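Local coordinates for protein N5-carboxyaminoimidazole ribonucleotide synthetase (Bacillus anthracis, PDB 3QFF) that catalyses the ATP-dependent carboxylation of 5-aminoimidazole ribonucleotide with bicarbonate, giving N5-carboxyaminoimidazole ribonucleotide in purine biosynthesis, at residues M29-K34 / A52-I57; M318-G323 / Q352-H357. One frame throughout, in Å; residues are numbered along the deposited sequence.

Contact 1. Residues M29-K34 / A52-I57; sequences MALAAK and AQVADI
D56 OD2 takes two donors: K34 NZ, in a 2.7 Å salt bridge, and the backbone N of I40. This is Rossmann-like architecture, in which helix 24-35 links parallel strands 16-20 and 39-44, and residues 52-57 form the loop that leads into edge strand 57-60. K34 NZ comes to OD2 on the syn side, 19° out of the carboxylate plane, and lies 3.2 Å from D56 OD1. Lysine suits the place because its long chain, bent at chi2 (83°) and chi4 (79°), can span from the helix to the loop while its outer methylenes pass the carbonyl of V54. The backbone O of V54 is buried there with no hydrogen-bonding partner, and K34 CE lies 3.2 Å from V54 O. Across the dimer, Q53 O of the second subunit accepts a weak hydrogen bond from K34 NZ, and L31 packs on L31 of that subunit. Alongside, the small A30 lets the loop come close to the helix. V54 uses both branches, CG1 against L31 CD2 at 3.8 Å and CG2 against A30 CB at a tight 3.5 Å.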
loop_
_atom_site.group_PDB
_atom_site.type_symbol
_atom_site.label_atom_id
_atom_site.label_comp_id
_atom_site.label_asym_id
_atom_site.label_seq_id
_atom_site.Cartn_x
_atom_site.Cartn_y
_atom_site.Cartn_z
ATOM N N MET A 29 4.364 5.677 -7.024
ATOM C CA MET A 29 5.500 6.168 -6.206
ATOM C C MET A 29 4.933 7.069 -5.102
ATOM O O MET A 29 5.344 7.014 -3.936
ATOM C CB MET A 29 6.455 7.035 -7.054
ATOM C CG MET A 29 7.444 6.313 -7.978
ATOM S SD MET A 29 8.428 7.574 -8.880
ATOM C CE MET A 29 9.318 6.579 -10.079
ATOM N N ALA A 30 4.010 7.934 -5.503
ATOM C CA ALA A 30 3.477 8.959 -4.612
ATOM C C ALA A 30 2.628 8.359 -3.491
ATOM O O ALA A 30 2.671 8.836 -2.354
ATOM C CB ALA A 30 2.685 9.992 -5.411
ATOM N N LEU A 31 1.874 7.307 -3.812
ATOM C CA LEU A 31 1.104 6.572 -2.796
ATOM C C LEU A 31 2.006 5.901 -1.763
ATOM O O LEU A 31 1.725 5.942 -0.559
ATOM C CB LEU A 31 0.153 5.558 -3.448
ATOM C CG LEU A 31 -1.079 6.221 -4.117
ATOM C CD1 LEU A 31 -1.759 5.276 -5.087
ATOM C CD2 LEU A 31 -2.086 6.688 -3.065
ATOM N N ALA A 32 3.107 5.320 -2.238
ATOM C CA ALA A 32 4.111 4.690 -1.374
ATOM C C ALA A 32 4.763 5.738 -0.468
ATOM O O ALA A 32 4.999 5.502 0.727
ATOM C CB ALA A 32 5.189 4.003 -2.255
ATOM N N ALA A 33 5.072 6.899 -1.046
ATOM C CA ALA A 33 5.774 7.955 -0.306
ATOM C C ALA A 33 4.873 8.537 0.787
ATOM O O ALA A 33 5.338 8.891 1.867
ATOM C CB ALA A 33 6.227 9.051 -1.262
ATOM N N LYS A 34 3.584 8.635 0.475
ATOM C CA LYS A 34 2.589 9.203 1.383
ATOM C C LYS A 34 2.429 8.332 2.642
ATOM O O LYS A 34 2.243 8.859 3.736
ATOM C CB LYS A 34 1.261 9.367 0.643
ATOM C CG LYS A 34 0.636 10.760 0.742
ATOM C CD LYS A 34 1.217 11.712 -0.280
ATOM C CE LYS A 34 0.348 12.962 -0.428
ATOM N NZ LYS A 34 0.568 13.948 0.669
ATOM N N ALA A 52 -1.061 13.641 -9.958
ATOM C CA ALA A 52 -1.632 14.861 -9.363
ATOM C C ALA A 52 -2.819 14.580 -8.443
ATOM O O ALA A 52 -3.085 15.340 -7.511
ATOM C CB ALA A 52 -2.041 15.873 -10.467
ATOM N N GLN A 53 -3.549 13.504 -8.726
ATOM C CA GLN A 53 -4.690 13.104 -7.897
ATOM C C GLN A 53 -4.278 12.680 -6.489
ATOM O O GLN A 53 -5.126 12.530 -5.612
ATOM C CB GLN A 53 -5.464 11.980 -8.569
ATOM C CG GLN A 53 -6.258 12.440 -9.780
ATOM C CD GLN A 53 -6.706 11.291 -10.633
ATOM O OE1 GLN A 53 -7.060 10.221 -10.125
ATOM N NE2 GLN A 53 -6.684 11.489 -11.947
ATOM N N VAL A 54 -2.978 12.475 -6.291
ATOM C CA VAL A 54 -2.442 12.132 -4.984
ATOM C C VAL A 54 -1.378 13.135 -4.528
ATOM O O VAL A 54 -0.837 12.999 -3.449
ATOM C CB VAL A 54 -1.916 10.653 -4.920
ATOM C CG1 VAL A 54 -3.012 9.665 -5.306
ATOM C CG2 VAL A 54 -0.733 10.447 -5.821
ATOM N N ALA A 55 -1.102 14.161 -5.329
ATOM C CA ALA A 55 -0.025 15.102 -5.003
ATOM C C ALA A 55 -0.513 16.286 -4.178
ATOM O O ALA A 55 -1.692 16.644 -4.244
ATOM C CB ALA A 55 0.658 15.595 -6.279
ATOM N N ASP A 56 0.394 16.875 -3.399
ATOM C CA ASP A 56 0.098 18.079 -2.619
ATOM C C ASP A 56 0.230 19.306 -3.524
ATOM O O ASP A 56 -0.538 20.274 -3.409
ATOM C CB ASP A 56 1.042 18.222 -1.417
ATOM C CG ASP A 56 0.975 17.035 -0.456
ATOM O OD1 ASP A 56 0.265 17.135 0.566
ATOM O OD2 ASP A 56 1.631 15.998 -0.716
ATOM N N ILE A 57 1.208 19.258 -4.425
ATOM C CA ILE A 57 1.456 20.342 -5.382
ATOM C C ILE A 57 1.476 19.808 -6.824
ATOM O O ILE A 57 2.105 18.782 -7.100
ATOM C CB ILE A 57 2.783 21.071 -5.059
ATOM C CG1 ILE A 57 2.740 21.624 -3.632
ATOM C CG2 ILE A 57 3.070 22.188 -6.072
ATOM C CD1 ILE A 57 4.055 22.196 -3.144
#

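Contact 2. Residues M318-G323 / Q352-H357; sequences MVNILG and QRKMGH
I321 O accepts two backbone N-H groups at once, from M355 N at 2.7 Å and G356 N at 3.2 Å, the signature of a classic beta bulge in this antiparallel pair. M355 N approaches nearly along the C=O axis, whereas G356 N lies in the carbonyl plane on a lone pair. In return I321 N donates to G356 O. The extra residue shifts the register by one, from I321 opposite G356 to L322 opposite K354. G356 has phi/psi of -178°/-165°, a very extended backbone that glycine adopts easily and residues with a side chain adopt less readily. I321 CD1 packs against the strand backbone, 3.6 Å from H357 C. Past the bulge G323 N donates to R353 O, and L322 CD2 packs on K354 CG at 3.9 Å, the two chains side by side. At the other end M318 crosses H357 at about a right angle: M318 SD stands 4.9 Å from the imidazole centroid, obliquely placed. H357 ND1 is bonded to the Y344 hydroxyl, and its ring stacks with H342 and H284. Strand 316-322 lies in the large antiparallel sheet between strands 223-229 and 354-361; beyond the latter comes edge strand 339-343, whose L341 and L343 touch I321, and helix 323-331 follows strand 316-322 along the chain.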
loop_
_atom_site.group_PDB
_atom_site.type_symbol
_atom_site.label_atom_id
_atom_site.label_comp_id
_atom_site.label_asym_id
_atom_site.label_seq_id
_atom_site.Cartn_x
_atom_site.Cartn_y
_atom_site.Cartn_z
ATOM N N MET A 318 0.260 -10.989 -12.394
ATOM C CA MET A 318 -0.213 -9.656 -12.684
ATOM C C MET A 318 -0.811 -9.666 -14.081
ATOM O O MET A 318 -0.201 -10.224 -15.008
ATOM C CB MET A 318 0.919 -8.630 -12.630
ATOM C CG MET A 318 0.380 -7.210 -12.818
ATOM S SD MET A 318 1.347 -6.145 -13.870
ATOM C CE MET A 318 1.182 -6.924 -15.488
ATOM N N VAL A 319 -2.010 -9.100 -14.226
ATOM C CA VAL A 319 -2.596 -8.913 -15.554
ATOM C C VAL A 319 -2.844 -7.443 -15.822
ATOM O O VAL A 319 -3.442 -6.748 -15.001
ATOM C CB VAL A 319 -3.928 -9.686 -15.743
ATOM C CG1 VAL A 319 -4.226 -9.836 -17.247
ATOM C CG2 VAL A 319 -3.851 -11.043 -15.115
ATOM N N ASN A 320 -2.385 -6.956 -16.970
ATOM C CA ASN A 320 -2.640 -5.572 -17.349
ATOM C C ASN A 320 -4.089 -5.309 -17.748
ATOM O O ASN A 320 -4.704 -6.146 -18.410
ATOM C CB ASN A 320 -1.729 -5.144 -18.519
ATOM C CG ASN A 320 -0.510 -4.362 -18.064
ATOM O OD1 ASN A 320 -0.373 -3.992 -16.894
ATOM N ND2 ASN A 320 0.381 -4.085 -19.007
ATOM N N ILE A 321 -4.594 -4.135 -17.350
ATOM C CA ILE A 321 -5.916 -3.639 -17.741
ATOM C C ILE A 321 -5.765 -2.462 -18.705
ATOM O O ILE A 321 -5.446 -1.339 -18.315
ATOM C CB ILE A 321 -6.801 -3.264 -16.515
ATOM C CG1 ILE A 321 -6.920 -4.464 -15.567
ATOM C CG2 ILE A 321 -8.207 -2.747 -16.952
ATOM C CD1 ILE A 321 -7.303 -4.089 -14.147
ATOM N N LEU A 322 -5.994 -2.746 -19.982
ATOM C CA LEU A 322 -5.950 -1.715 -21.024
ATOM C C LEU A 322 -7.328 -1.077 -21.170
ATOM O O LEU A 322 -8.293 -1.552 -20.575
ATOM C CB LEU A 322 -5.469 -2.313 -22.356
ATOM C CG LEU A 322 -4.189 -3.183 -22.323
ATOM C CD1 LEU A 322 -3.805 -3.637 -23.752
ATOM C CD2 LEU A 322 -3.036 -2.421 -21.685
ATOM N N GLY A 323 -7.410 0.013 -21.929
ATOM C CA GLY A 323 -8.689 0.648 -22.255
ATOM C C GLY A 323 -9.733 -0.349 -22.741
ATOM O O GLY A 323 -10.881 -0.298 -22.306
ATOM N N GLN A 352 -5.444 0.991 -26.108
ATOM C CA GLN A 352 -4.164 0.420 -25.691
ATOM C C GLN A 352 -3.535 1.162 -24.513
ATOM O O GLN A 352 -2.406 0.866 -24.109
ATOM C CB GLN A 352 -3.201 0.331 -26.879
ATOM C CG GLN A 352 -3.574 -0.770 -27.873
ATOM C CD GLN A 352 -2.477 -1.045 -28.895
ATOM O OE1 GLN A 352 -1.932 -0.126 -29.508
ATOM N NE2 GLN A 352 -2.166 -2.323 -29.096
ATOM N N ARG A 353 -4.277 2.111 -23.955
ATOM C CA ARG A 353 -3.820 2.864 -22.798
ATOM C C ARG A 353 -3.927 1.945 -21.579
ATOM O O ARG A 353 -4.898 1.199 -21.437
ATOM C CB ARG A 353 -4.672 4.121 -22.627
ATOM C CG ARG A 353 -4.312 5.009 -21.451
ATOM C CD ARG A 353 -5.030 6.351 -21.568
ATOM N NE ARG A 353 -4.313 7.255 -22.460
ATOM C CZ ARG A 353 -4.808 8.383 -22.966
ATOM N NH1 ARG A 353 -6.050 8.767 -22.682
ATOM N NH2 ARG A 353 -4.055 9.132 -23.761
ATOM N N LYS A 354 -2.908 1.989 -20.732
ATOM C CA LYS A 354 -2.873 1.204 -19.509
ATOM C C LYS A 354 -3.720 1.909 -18.465
ATOM O O LYS A 354 -3.397 3.021 -18.056
ATOM C CB LYS A 354 -1.418 1.022 -19.039
ATOM C CG LYS A 354 -0.621 0.045 -19.918
ATOM C CD LYS A 354 0.877 0.102 -19.627
ATOM C CE LYS A 354 1.664 -0.744 -20.663
ATOM N NZ LYS A 354 3.126 -0.694 -20.371
ATOM N N MET A 355 -4.819 1.272 -18.060
ATOM C CA MET A 355 -5.802 1.887 -17.141
ATOM C C MET A 355 -5.624 1.385 -15.709
ATOM O O MET A 355 -6.027 2.055 -14.767
ATOM C CB MET A 355 -7.247 1.599 -17.600
ATOM C CG MET A 355 -7.527 1.984 -19.078
ATOM S SD MET A 355 -7.281 3.730 -19.435
ATOM C CE MET A 355 -8.627 4.464 -18.491
ATOM N N GLY A 356 -5.053 0.190 -15.574
ATOM C CA GLY A 356 -4.775 -0.412 -14.280
ATOM C C GLY A 356 -4.073 -1.740 -14.433
ATOM O O GLY A 356 -3.554 -2.074 -15.522
ATOM N N HIS A 357 -4.055 -2.498 -13.341
ATOM C CA HIS A 357 -3.623 -3.894 -13.350
ATOM C C HIS A 357 -4.320 -4.653 -12.220
ATOM O O HIS A 357 -4.802 -4.049 -11.250
ATOM C CB HIS A 357 -2.088 -4.012 -13.231
ATOM C CG HIS A 357 -1.540 -3.525 -11.922
ATOM N ND1 HIS A 357 -1.175 -2.212 -11.713
ATOM C CD2 HIS A 357 -1.264 -4.183 -10.771
ATOM C CE1 HIS A 357 -0.714 -2.079 -10.481
ATOM N NE2 HIS A 357 -0.758 -3.258 -9.888
#

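Overall arrangement
Contact 1 closes in the preATP-grasp domain near the start of the chain, long before contact 2 opens in the range of the C-terminal domain. Their centres are 20 Å apart and their nearest atoms about 9 Å, so they do not touch. Contact 1 joins a helix and a loop beside the four-stranded parallel sheet; contact 2 joins neighbouring strands of the eight-stranded antiparallel sheet, to which strands of the ATP-grasp range also belong. That shared sheet ties the C-terminal region to the nucleotide-binding part, and the side chain of K354 is about 9 Å from the bound ADP. Contact 1 instead adjoins the second subunit, which does not touch contact 2.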